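PDB 4CXP: endonuclease 2 from Arabidopsis thaliana, which cleaves RNA and single-stranded DNA, and double-stranded DNA less efficiently, into 5'-phosphorylated products with the help of three bound divalent metal ions. Local coordinates for residues D45-K48 with F49-W53; Y68-N71 with R72-D76; D207-A210 with S211-I214; L254-T257 with L258-F262; Q215-D219 with W220-G224. All coordinates share one frame; numbering follows the deposited sequence.

Contact 1: D45-K48 with F49-W53. With ZN (zinc ion), chain E; NAG (2-acetamido-2-deoxy-beta-D-glucopyranose), chain B; NAG (2-acetamido-2-deoxy-beta-D-glucopyranose), chain C; SO4 (sulfate ion), chain I.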
# COMPACT_ATOMS: atom_id res chain seq x y z
N ASP A 45 -3.32 -5.90 -9.49
CA ASP A 45 -2.10 -6.54 -9.97
C ASP A 45 -2.38 -7.50 -11.13
O ASP A 45 -1.51 -7.67 -11.99
CB ASP A 45 -1.38 -7.29 -8.86
CG ASP A 45 -0.48 -6.44 -8.02
OD1 ASP A 45 -0.25 -5.26 -8.30
OD2 ASP A 45 -0.00 -7.00 -7.02
N ARG A 46 -3.57 -8.08 -11.17
CA ARG A 46 -3.95 -9.05 -12.19
C ARG A 46 -4.44 -8.44 -13.50
O ARG A 46 -4.78 -9.16 -14.40
CB ARG A 46 -5.01 -10.00 -11.64
CG ARG A 46 -4.49 -10.91 -10.55
CD ARG A 46 -5.45 -12.04 -10.28
NE ARG A 46 -6.71 -11.57 -9.72
CZ ARG A 46 -7.86 -11.46 -10.39
NH1 ARG A 46 -7.94 -11.81 -11.68
NH2 ARG A 46 -8.93 -11.02 -9.76
N VAL A 47 -4.44 -7.10 -13.59
CA VAL A 47 -4.76 -6.41 -14.86
C VAL A 47 -3.60 -5.55 -15.35
O VAL A 47 -3.76 -4.73 -16.25
CB VAL A 47 -6.07 -5.61 -14.80
CG1 VAL A 47 -7.24 -6.56 -14.54
CG2 VAL A 47 -6.03 -4.49 -13.78
N LYS A 48 -2.41 -5.76 -14.81
CA LYS A 48 -1.22 -5.03 -15.26
C LYS A 48 -0.92 -5.18 -16.74
O LYS A 48 -0.32 -4.28 -17.32
CB LYS A 48 0.03 -5.44 -14.45
CG LYS A 48 0.10 -4.79 -13.08
CD LYS A 48 1.29 -5.32 -12.30
CE LYS A 48 1.42 -4.66 -10.94
NZ LYS A 48 2.48 -5.31 -10.14
N PHE A 49 -1.27 -6.32 -17.32
CA PHE A 49 -1.02 -6.56 -18.75
C PHE A 49 -2.27 -6.42 -19.60
O PHE A 49 -2.19 -5.90 -20.70
CB PHE A 49 -0.33 -7.90 -18.94
CG PHE A 49 1.07 -7.88 -18.43
CD1 PHE A 49 2.08 -7.31 -19.19
CD2 PHE A 49 1.36 -8.30 -17.16
CE1 PHE A 49 3.37 -7.24 -18.72
CE2 PHE A 49 2.66 -8.23 -16.66
CZ PHE A 49 3.65 -7.69 -17.44
N ARG A 50 -3.40 -6.86 -19.10
CA ARG A 50 -4.66 -6.63 -19.83
C ARG A 50 -4.94 -5.14 -19.98
O ARG A 50 -5.41 -4.70 -21.02
CB ARG A 50 -5.80 -7.32 -19.14
CG ARG A 50 -5.83 -8.81 -19.41
CD ARG A 50 -6.97 -9.48 -18.69
NE ARG A 50 -6.76 -9.57 -17.26
CZ ARG A 50 -7.67 -10.01 -16.40
NH1 ARG A 50 -8.87 -10.38 -16.82
NH2 ARG A 50 -7.39 -10.08 -15.11
N TYR A 51 -4.64 -4.37 -18.93
CA TYR A 51 -4.73 -2.90 -18.93
C TYR A 51 -3.32 -2.38 -18.79
O TYR A 51 -2.88 -1.98 -17.71
CB TYR A 51 -5.59 -2.39 -17.77
CG TYR A 51 -7.06 -2.75 -17.76
CD1 TYR A 51 -7.75 -3.12 -18.90
CD2 TYR A 51 -7.77 -2.67 -16.57
CE1 TYR A 51 -9.12 -3.40 -18.84
CE2 TYR A 51 -9.12 -2.96 -16.50
CZ TYR A 51 -9.80 -3.32 -17.63
OH TYR A 51 -11.15 -3.59 -17.57
N HIS A 52 -2.56 -2.42 -19.86
CA HIS A 52 -1.13 -2.18 -19.72
C HIS A 52 -0.82 -0.73 -19.30
O HIS A 52 0.17 -0.47 -18.61
CB HIS A 52 -0.44 -2.64 -21.00
CG HIS A 52 1.01 -2.99 -20.84
ND1 HIS A 52 1.60 -3.45 -19.67
CD2 HIS A 52 1.99 -2.96 -21.77
CE1 HIS A 52 2.89 -3.66 -19.90
NE2 HIS A 52 3.15 -3.38 -21.16
N TRP A 53 -1.72 0.19 -19.62
CA TRP A 53 -1.68 1.56 -19.16
C TRP A 53 -1.70 1.69 -17.64
O TRP A 53 -1.38 2.74 -17.10
CB TRP A 53 -2.89 2.33 -19.74
CG TRP A 53 -4.22 1.67 -19.52
CD1 TRP A 53 -4.90 0.93 -20.42
CD2 TRP A 53 -5.05 1.74 -18.34
NE1 TRP A 53 -6.08 0.50 -19.89
CE2 TRP A 53 -6.21 0.99 -18.62
CE3 TRP A 53 -4.93 2.35 -17.09
CZ2 TRP A 53 -7.24 0.83 -17.69
CZ3 TRP A 53 -5.95 2.19 -16.18
CH2 TRP A 53 -7.09 1.44 -16.47
ZN ZN E . 0.38 -3.29 -7.10
C1 NAG B . -7.93 4.51 -19.14
C2 NAG B . -8.92 4.12 -20.25
C3 NAG B . -8.21 3.30 -21.31
C4 NAG B . -6.97 4.03 -21.81
C5 NAG B . -6.11 4.49 -20.63
C6 NAG B . -4.94 5.34 -21.07
C7 NAG B . -11.25 3.98 -19.54
C8 NAG B . -12.38 3.10 -19.09
N2 NAG B . -10.08 3.39 -19.76
O3 NAG B . -9.10 3.03 -22.38
O4 NAG B . -6.26 3.11 -22.62
O5 NAG B . -6.88 5.25 -19.73
O6 NAG B . -4.24 5.83 -19.95
O7 NAG B . -11.42 5.19 -19.67
C1 NAG C . -8.13 7.04 -14.56
C2 NAG C . -6.78 6.67 -15.24
C3 NAG C . -7.01 6.43 -16.72
C4 NAG C . -8.11 5.39 -16.90
C5 NAG C . -9.34 5.70 -16.04
C6 NAG C . -10.32 4.56 -16.00
C7 NAG C . -4.91 7.70 -14.00
C8 NAG C . -3.89 8.79 -13.94
N2 NAG C . -5.73 7.67 -15.06
O3 NAG C . -5.78 6.04 -17.35
O4 NAG C . -8.61 5.34 -18.23
O5 NAG C . -9.01 5.98 -14.70
O6 NAG C . -9.66 3.39 -15.55
O7 NAG C . -5.01 6.87 -13.08
S SO4 I . 2.56 -4.93 -6.38
O1 SO4 I . 2.44 -6.37 -6.84
O2 SO4 I . 2.57 -3.97 -7.63
O3 SO4 I . 3.74 -4.90 -5.41
O4 SO4 I . 1.30 -4.59 -5.65
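Arg50 reaches back to Arg46 because its chain bends at chi3 (-72°), which carries the guanidinium across Val47 and sets NH2 against a main-chain carbonyl. The bond from Arg50 NH2 to Arg46 O is 2.9 Å long and nearly straight; the oxygen lies in the guanidinium plane, whereas the nitrogen stands above the carbonyl plane. Val47 serves both neighbours: CG1 covers one face of the guanidinium, 3.6 Å from Arg50 NH2, while CG2 packs beside Tyr51 CD2 at 3.8 Å. Tyr51 N returns to Val47 O (2.8 Å) and closes the backbone turn. One of two conformers of His52, its CG anti to the backbone N (chi1 -156°), brings ND1 to Lys48 O at 3.1 Å, the oxygen at the ring edge. Tyr51 OH goes to Glu113, and the ring of Trp53 lies between Tyr51 CB and the glycan, with a sugar over the far face. On the other flank, the extended chain of Lys48 puts NZ 2.8 Å from O2 of the bound sulfate and 3.3 Å from Asp45 OD1, a salt bridge. Asp45 OD1 binds zinc at 2.4 Å, together with His58, His120 and Asp124, and sulfate O2 and O4 also coordinate the metal. The sulfate probably marks a phosphate position in the metal-dependent active site, here holding zinc, of an S1/P1-type nuclease.

Contact 2: Y68-N71 with R72-D76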
# COMPACT_ATOMS: atom_id res chain seq x y z
N TYR A 68 10.03 13.49 -2.31
CA TYR A 68 9.00 13.28 -3.29
C TYR A 68 8.26 14.59 -3.51
O TYR A 68 7.91 15.27 -2.55
CB TYR A 68 7.99 12.22 -2.83
CG TYR A 68 6.70 12.26 -3.60
CD1 TYR A 68 6.63 11.77 -4.89
CD2 TYR A 68 5.56 12.85 -3.07
CE1 TYR A 68 5.46 11.86 -5.64
CE2 TYR A 68 4.39 12.94 -3.79
CZ TYR A 68 4.34 12.44 -5.08
OH TYR A 68 3.16 12.48 -5.81
N GLN A 69 8.03 14.93 -4.77
CA GLN A 69 7.18 16.04 -5.15
C GLN A 69 6.32 15.60 -6.33
O GLN A 69 6.85 15.09 -7.31
CB GLN A 69 7.99 17.28 -5.55
CG GLN A 69 8.87 17.83 -4.45
CD GLN A 69 9.66 19.06 -4.84
OE1 GLN A 69 9.93 19.93 -4.00
NE2 GLN A 69 10.04 19.14 -6.10
N TYR A 70 5.01 15.82 -6.23
CA TYR A 70 4.09 15.39 -7.29
C TYR A 70 4.50 15.92 -8.66
O TYR A 70 4.60 15.18 -9.63
CB TYR A 70 2.67 15.82 -6.96
CG TYR A 70 1.63 15.36 -7.95
CD1 TYR A 70 1.38 16.06 -9.12
CD2 TYR A 70 0.89 14.21 -7.72
CE1 TYR A 70 0.44 15.63 -10.04
CE2 TYR A 70 -0.05 13.77 -8.63
CZ TYR A 70 -0.27 14.47 -9.78
OH TYR A 70 -1.23 14.04 -10.68
N ASN A 71 4.70 17.22 -8.76
CA ASN A 71 4.96 17.76 -10.09
C ASN A 71 6.25 17.22 -10.70
O ASN A 71 6.31 16.99 -11.91
CB ASN A 71 4.91 19.29 -10.10
CG ASN A 71 3.50 19.82 -9.88
OD1 ASN A 71 2.51 19.19 -10.28
ND2 ASN A 71 3.41 20.99 -9.28
N ARG A 72 7.26 16.98 -9.87
CA ARG A 72 8.54 16.48 -10.36
C ARG A 72 8.45 14.98 -10.70
O ARG A 72 9.00 14.53 -11.70
CB ARG A 72 9.60 16.65 -9.27
CG ARG A 72 11.02 16.43 -9.74
CD ARG A 72 12.00 16.51 -8.59
NE ARG A 72 11.75 15.46 -7.62
CZ ARG A 72 12.15 15.46 -6.35
NH1 ARG A 72 12.87 16.45 -5.84
NH2 ARG A 72 11.82 14.44 -5.57
N ASP A 73 7.79 14.21 -9.84
CA ASP A 73 7.92 12.75 -9.85
C ASP A 73 6.71 12.00 -10.36
O ASP A 73 6.85 10.82 -10.74
CB ASP A 73 8.25 12.24 -8.44
CG ASP A 73 9.50 12.87 -7.85
OD1 ASP A 73 10.46 13.14 -8.59
OD2 ASP A 73 9.53 13.09 -6.63
N CYS A 74 5.52 12.60 -10.31
CA CYS A 74 4.34 11.85 -10.70
C CYS A 74 4.17 11.90 -12.22
O CYS A 74 3.50 12.77 -12.78
CB CYS A 74 3.10 12.28 -9.97
SG CYS A 74 1.80 11.06 -10.26
N LYS A 75 4.83 10.94 -12.86
CA LYS A 75 4.83 10.80 -14.30
C LYS A 75 5.30 9.39 -14.63
O LYS A 75 6.00 8.76 -13.83
CB LYS A 75 5.75 11.84 -14.95
CG LYS A 75 7.23 11.67 -14.61
CD LYS A 75 8.01 12.96 -14.75
CE LYS A 75 9.51 12.73 -14.60
NZ LYS A 75 9.91 12.20 -13.26
N ASP A 76 4.91 8.90 -15.79
CA ASP A 76 5.39 7.59 -16.22
C ASP A 76 6.70 7.74 -16.99
O ASP A 76 7.24 8.85 -17.08
CB ASP A 76 4.30 6.79 -16.96
CG ASP A 76 3.91 7.39 -18.28
OD1 ASP A 76 4.64 8.28 -18.77
OD2 ASP A 76 2.88 6.97 -18.84
O HOH W 1 4.05 15.51 -12.97
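Asp73 folds back on Gln69 and meets it twice, once through its carboxylate and once through its backbone. Gln69 N donates to Asp73 OD2 at 3.0 Å, almost straight, but approaches from above the carboxylate plane; Asp73 N returns a bond to Gln69 O at 2.8 Å. The neighbouring Arg72, bent at chi3 (63°), turns its guanidinium side-on to the same carboxylate: its NE reaches Asp73 OD1 (2.8 Å) and its NH2 the syn lone pair of Asp73 OD2 (2.9 Å). Two donors thus share OD2, and the buried acid is held against rotation, its charge probably balanced by Arg72. Replacing Asp73 with an alanine would probably leave Gln69 N without its acceptor and the Arg72 guanidinium without its charged mate, less firmly held through Ser67. Gln69 is the N-cap of the single-turn helix 70-73, and Cys74, at the centre of an inverse gamma turn, leads the chain out of it; Tyr68 to Arg72 belong to a run that by similarity binds substrate. Packing is close on the inner side: Cys74 CB lies over the face of the Tyr70 ring, 3.8 Å from its centroid, and Cys74 is disulfide-bonded to Cys84. Tyr68 CD1 slides past Asp73 OD2 at 3.6 Å, while the Tyr68 hydroxyl is engaged by Asp207 of helix 206-221. The outer side is looser. There the extended Gln69 chain only brings NE2 over one face of the Arg72 guanidinium, 3.9 Å from NH1, and a water sits near Asn71 O and Cys74 O.

Contact 3: D207-A210 with S211-I214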
# COMPACT_ATOMS: atom_id res chain seq x y z
N ASP A 207 -0.10 12.49 -1.59
CA ASP A 207 1.25 13.03 -1.59
C ASP A 207 1.87 12.98 -0.19
O ASP A 207 3.09 12.84 -0.04
CB ASP A 207 1.27 14.43 -2.19
CG ASP A 207 0.84 14.44 -3.66
OD1 ASP A 207 1.08 13.45 -4.37
OD2 ASP A 207 0.21 15.43 -4.10
N ILE A 208 1.04 13.09 0.84
CA ILE A 208 1.49 12.96 2.22
C ILE A 208 2.11 11.57 2.43
O ILE A 208 3.17 11.40 3.03
CB ILE A 208 0.29 13.17 3.20
CG1 ILE A 208 -0.30 14.58 3.05
CG2 ILE A 208 0.69 12.88 4.64
CD1 ILE A 208 0.68 15.71 3.30
N TYR A 209 1.40 10.57 1.93
CA TYR A 209 1.75 9.19 2.16
C TYR A 209 3.00 8.81 1.39
O TYR A 209 3.88 8.09 1.88
CB TYR A 209 0.59 8.25 1.80
CG TYR A 209 -0.78 8.73 2.26
CD1 TYR A 209 -0.94 9.55 3.37
CD2 TYR A 209 -1.91 8.36 1.57
CE1 TYR A 209 -2.17 10.03 3.76
CE2 TYR A 209 -3.17 8.82 1.97
CZ TYR A 209 -3.28 9.64 3.07
OH TYR A 209 -4.52 10.10 3.48
N ALA A 210 3.11 9.32 0.17
CA ALA A 210 4.29 9.09 -0.64
C ALA A 210 5.53 9.73 -0.05
O ALA A 210 6.60 9.14 -0.06
CB ALA A 210 4.05 9.58 -2.07
N SER A 211 5.39 10.94 0.48
CA SER A 211 6.54 11.62 1.10
C SER A 211 7.06 10.86 2.31
O SER A 211 8.27 10.74 2.49
CB SER A 211 6.18 13.06 1.44
OG SER A 211 6.13 13.83 0.28
N GLU A 212 6.15 10.32 3.12
CA GLU A 212 6.55 9.44 4.23
C GLU A 212 7.28 8.22 3.70
O GLU A 212 8.22 7.72 4.32
CB GLU A 212 5.32 8.93 5.00
CG GLU A 212 4.49 9.98 5.75
CD GLU A 212 3.11 9.49 6.14
OE1 GLU A 212 2.67 8.45 5.62
OE2 GLU A 212 2.47 10.17 6.99
N GLY A 213 6.78 7.67 2.60
CA GLY A 213 7.29 6.43 2.06
C GLY A 213 8.69 6.51 1.54
O GLY A 213 9.50 5.62 1.82
N ILE A 214 9.03 7.55 0.78
CA ILE A 214 10.40 7.68 0.31
C ILE A 214 11.35 7.90 1.49
O ILE A 214 12.47 7.40 1.50
CB ILE A 214 10.55 8.74 -0.79
CG1 ILE A 214 12.00 8.88 -1.26
CG2 ILE A 214 10.11 10.11 -0.33
CD1 ILE A 214 12.59 7.70 -1.95
O HOH W 2 4.02 15.63 0.42
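Helix 206-221 runs through this contact as regular alpha-helix, with Glu212 laid back over the turn that holds Ile208 and Tyr209. The i to i+4 ladder is complete: Ser211 N bonds Asp207 O at 3.0 Å, Glu212 N bonds Ile208 O at 3.2 Å, and Gly213 N and Ile214 N reach the carbonyls of Tyr209 and Ala210. Glu212 leaves the backbone with CG anti to its carbonyl carbon (chi1 -65°) and an extended chain, which directs the carboxylate back along the helix. On the way Glu212 CG passes 3.3 Å from Ile208 O, and Glu212 OE1 ends up 3.7 Å from Tyr209 CA. That oxygen forms salt bridges with Arg246 and Arg253, both on helix 233-262, and Arg246 also bonds the carbonyl of Tyr209. A glutamine at Glu212 would probably leave these two arginines short of the negative charge that ties the two helices together. Another face of the helix is apolar: Ala210 and Ile214 pack on Tyr68 and on strands 60-62 and 131-133. The Tyr209 ring meets that of His126. At the edge of the turn Asp207, whose carboxylate bonds Tyr68 and Tyr90, accepts at its carbonyl a weak bond from a water that also bonds one conformer of Ser211 OG. On the buried face Ile214 CG2 rests 3.7 Å from Ala210 O, the oxygen to which its own backbone N is hydrogen-bonded.

Contact 4: L254-T257 with L258-F262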
# COMPACT_ATOMS: atom_id res chain seq x y z
N LEU A 254 -7.22 4.09 3.92
CA LEU A 254 -8.18 3.60 2.96
C LEU A 254 -9.59 3.80 3.50
O LEU A 254 -10.47 4.32 2.80
CB LEU A 254 -7.92 2.15 2.60
CG LEU A 254 -8.93 1.52 1.64
CD1 LEU A 254 -9.10 2.31 0.36
CD2 LEU A 254 -8.51 0.09 1.34
N ALA A 255 -9.83 3.42 4.76
CA ALA A 255 -11.16 3.61 5.32
C ALA A 255 -11.53 5.08 5.40
O ALA A 255 -12.67 5.46 5.09
CB ALA A 255 -11.27 2.98 6.69
N ALA A 256 -10.61 5.94 5.86
CA ALA A 256 -10.94 7.34 6.00
C ALA A 256 -11.29 7.97 4.66
O ALA A 256 -12.18 8.82 4.56
CB ALA A 256 -9.81 8.08 6.67
N THR A 257 -10.56 7.57 3.63
CA THR A 257 -10.79 8.07 2.28
C THR A 257 -12.14 7.59 1.74
O THR A 257 -12.92 8.40 1.22
CB THR A 257 -9.62 7.70 1.37
OG1 THR A 257 -8.41 8.23 1.92
CG2 THR A 257 -9.82 8.22 -0.01
N LEU A 258 -12.44 6.31 1.86
CA LEU A 258 -13.74 5.80 1.43
C LEU A 258 -14.87 6.45 2.22
O LEU A 258 -15.93 6.77 1.65
CB LEU A 258 -13.81 4.28 1.54
CG LEU A 258 -12.84 3.51 0.63
CD1 LEU A 258 -12.97 2.02 0.86
CD2 LEU A 258 -13.04 3.83 -0.84
N ASN A 259 -14.68 6.67 3.51
CA ASN A 259 -15.70 7.34 4.30
C ASN A 259 -15.98 8.75 3.79
O ASN A 259 -17.13 9.17 3.68
CB ASN A 259 -15.32 7.36 5.78
CG ASN A 259 -15.47 6.00 6.44
OD1 ASN A 259 -16.12 5.11 5.91
ND2 ASN A 259 -14.88 5.84 7.60
N ARG A 260 -14.93 9.49 3.46
CA ARG A 260 -15.11 10.82 2.89
C ARG A 260 -15.80 10.76 1.53
O ARG A 260 -16.69 11.56 1.25
CB ARG A 260 -13.77 11.53 2.75
CG ARG A 260 -13.25 12.10 4.04
CD ARG A 260 -12.01 12.98 3.87
NE ARG A 260 -10.85 12.24 3.38
CZ ARG A 260 -9.94 11.63 4.13
NH1 ARG A 260 -9.99 11.70 5.46
NH2 ARG A 260 -8.95 11.00 3.53
N ILE A 261 -15.37 9.84 0.67
CA ILE A 261 -15.92 9.72 -0.68
C ILE A 261 -17.41 9.44 -0.66
O ILE A 261 -18.17 10.06 -1.39
CB ILE A 261 -15.22 8.56 -1.44
CG1 ILE A 261 -13.81 8.96 -1.84
CG2 ILE A 261 -16.01 8.15 -2.68
CD1 ILE A 261 -12.98 7.78 -2.29
N PHE A 262 -17.82 8.47 0.14
CA PHE A 262 -19.19 7.99 0.11
C PHE A 262 -20.11 8.75 1.06
O PHE A 262 -21.32 8.53 1.02
CB PHE A 262 -19.23 6.50 0.40
CG PHE A 262 -18.58 5.66 -0.67
CD1 PHE A 262 -19.01 5.74 -2.00
CD2 PHE A 262 -17.58 4.76 -0.36
CE1 PHE A 262 -18.42 4.95 -2.97
CE2 PHE A 262 -17.02 3.96 -1.34
CZ PHE A 262 -17.42 4.07 -2.64
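This is a buried turn-to-turn contact within the last part of the long C-terminal helix 233-262, where Leu254 meets Leu258 and Thr257 meets Arg260 and Ile261. Much of it belongs to the segment removed as a propeptide in the mature enzyme. Four regular backbone bonds run through it, among them Leu258 N to Leu254 O at 3.0 Å and Asn259 N to Ala255 O at 2.8 Å. On one flank Leu254 CD1 touches Leu258 CD1 (3.9 Å); on another Thr257 CG2 meets Ile261 CD1 at the same distance. Arg260 curls back over the preceding turn: with its chain bent at chi3 (-65°), the flat guanidinium settles above Ala256 O, which lies 3.6 Å from the plane and beneath its centre. Arg260 NH2 comes to 3.2 Å from Thr257 OG1, but the angle is too poor for a hydrogen bond. The threonine hydroxyl is instead bonded to Arg253 O, and Arg260 spends its N-H groups on the carbonyls of Glu197 and Thr203. Asn259 CG rests 3.2 Å from Ala255 O, while its amide bonds Asp18 and Arg16 with both ends. Leu254, Thr257 and Leu258 pack on helix 111-124, Thr257 and Ile261 face helix 85-96, and Phe262 wedges against helix 19-28 and Leu96, so that this helix end is clasped by three others.

Contact 5: Q215-D219 with W220-G224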
# COMPACT_ATOMS: atom_id res chain seq x y z
N GLN A 215 10.90 8.61 2.52
CA GLN A 215 11.72 8.79 3.71
C GLN A 215 12.00 7.43 4.36
O GLN A 215 13.12 7.13 4.74
CB GLN A 215 11.07 9.79 4.67
CG GLN A 215 11.97 10.24 5.79
CD GLN A 215 13.17 11.02 5.30
OE1 GLN A 215 13.03 12.05 4.63
NE2 GLN A 215 14.34 10.56 5.65
N ALA A 216 10.97 6.59 4.45
CA ALA A 216 11.13 5.22 4.97
C ALA A 216 12.02 4.37 4.07
O ALA A 216 12.79 3.55 4.56
CB ALA A 216 9.78 4.54 5.14
N ALA A 217 11.91 4.56 2.76
CA ALA A 217 12.79 3.84 1.85
C ALA A 217 14.24 4.15 2.18
O ALA A 217 15.09 3.25 2.25
CB ALA A 217 12.46 4.17 0.41
N CYS A 218 14.55 5.44 2.40
CA CYS A 218 15.90 5.86 2.76
C CYS A 218 16.36 5.32 4.09
O CYS A 218 17.47 4.78 4.21
CB CYS A 218 16.01 7.39 2.82
SG CYS A 218 16.11 8.19 1.21
N ASP A 219 15.54 5.50 5.10
CA ASP A 219 15.98 5.26 6.48
C ASP A 219 15.87 3.82 6.92
O ASP A 219 16.53 3.42 7.87
CB ASP A 219 15.19 6.13 7.45
CG ASP A 219 15.38 7.62 7.24
OD1 ASP A 219 16.50 8.04 6.88
OD2 ASP A 219 14.41 8.36 7.45
N TRP A 220 14.99 3.05 6.27
CA TRP A 220 14.70 1.69 6.68
C TRP A 220 14.93 0.66 5.59
O TRP A 220 15.49 -0.41 5.86
CB TRP A 220 13.26 1.57 7.18
CG TRP A 220 12.96 2.27 8.46
CD1 TRP A 220 12.14 3.34 8.65
CD2 TRP A 220 13.42 1.88 9.76
NE1 TRP A 220 12.07 3.65 9.99
CE2 TRP A 220 12.85 2.77 10.69
CE3 TRP A 220 14.24 0.85 10.22
CZ2 TRP A 220 13.10 2.68 12.06
CZ3 TRP A 220 14.48 0.76 11.59
CH2 TRP A 220 13.91 1.66 12.49
N ALA A 221 14.46 0.89 4.38
CA ALA A 221 14.52 -0.17 3.37
C ALA A 221 15.91 -0.31 2.77
O ALA A 221 16.53 -1.37 2.84
CB ALA A 221 13.45 0.03 2.30
N TYR A 222 16.38 0.76 2.15
CA TYR A 222 17.69 0.76 1.54
C TYR A 222 18.82 0.79 2.56
O TYR A 222 19.94 0.35 2.28
CB TYR A 222 17.85 1.99 0.66
CG TYR A 222 17.05 2.05 -0.62
CD1 TYR A 222 17.06 1.03 -1.55
CD2 TYR A 222 16.36 3.20 -0.95
CE1 TYR A 222 16.40 1.13 -2.75
CE2 TYR A 222 15.69 3.33 -2.15
CZ TYR A 222 15.71 2.28 -3.05
OH TYR A 222 15.07 2.45 -4.27
N LYS A 223 18.56 1.34 3.74
CA LYS A 223 19.58 1.60 4.74
C LYS A 223 20.30 0.33 5.13
O LYS A 223 19.67 -0.62 5.57
CB LYS A 223 18.94 2.21 5.98
CG LYS A 223 19.89 2.48 7.13
CD LYS A 223 21.02 3.41 6.77
CE LYS A 223 20.52 4.81 6.54
NZ LYS A 223 21.66 5.78 6.51
N GLY A 224 21.62 0.34 5.00
CA GLY A 224 22.44 -0.79 5.41
C GLY A 224 22.54 -1.91 4.40
O GLY A 224 23.29 -2.83 4.62
O HOH W 3 18.97 7.67 5.74
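Trp220, Asp219 and Ala217 carry most of this contact, which lies where helix 206-221 widens into a pi-type turn and ends. Trp220 N bonds Ala216 O at 2.8 Å, and the next amide, Ala221 N, shares that oxygen at 3.1 Å, lying in its carbonyl plane. The ring of Trp220 is brought down beside this turn by CG being anti to the carbonyl carbon (chi1 -68°); CB passes 3.3 Å from Ala216 O, and the indole flanks the Asp219 peptide. Ala217 is the second centre. Its carbonyl accepts Tyr222 N at 2.8 Å, five residues on, and the bond is nearly straight; Ala221 N adds a weak one. The Tyr222 ring comes up obliquely to the same peptide, CD2 at 3.4 Å from Ala217 O, and CE2 approaches Ala217 CB. The phenol end is taken up by Asp136 and by Tyr133 N, and Cys218, one turn away, is disulfide-bonded to Cys66. Asp219 is held from the preceding turn: Gln215 NE2 donates to its OD2 at 2.8 Å, on the syn side but tilted from the carboxylate plane. A water donates to Asp219 OD1 and makes a weak link to Lys223 NZ, while Lys223 CB rests 3.3 Å from Asp219 O. The inner bonds are thus main-chain, with one carbonyl serving two amides, so the amides of Trp220, Ala221 and Tyr222 all keep an acceptor through the widened turn, whereas Asp219 and Lys223 meet through water and are probably only weakly coupled.

How the contacts relate
Contact 1 alone carries zinc and sulfate; contact 2 holds residues that by similarity bind substrate, and contacts 3, 4 and 5 are helix packing farther from the metals. Contacts 3 and 5 follow each other on helix 206-221, with centres 13 Å apart. Contact 2 packs against the start of that helix: Tyr70 CD2 lies 3.4 Å from Asp207 OD1, and Tyr68 CD2 lies 3.7 Å from Ala210 CB. Contact 4 comes within about 5 Å of contact 3 at the nearest atoms. It lies across the chain centre from contact 5, 29 Å away between centres. The side chains of Leu254 and Tyr222 each lie about 12 Å from a zinc ion.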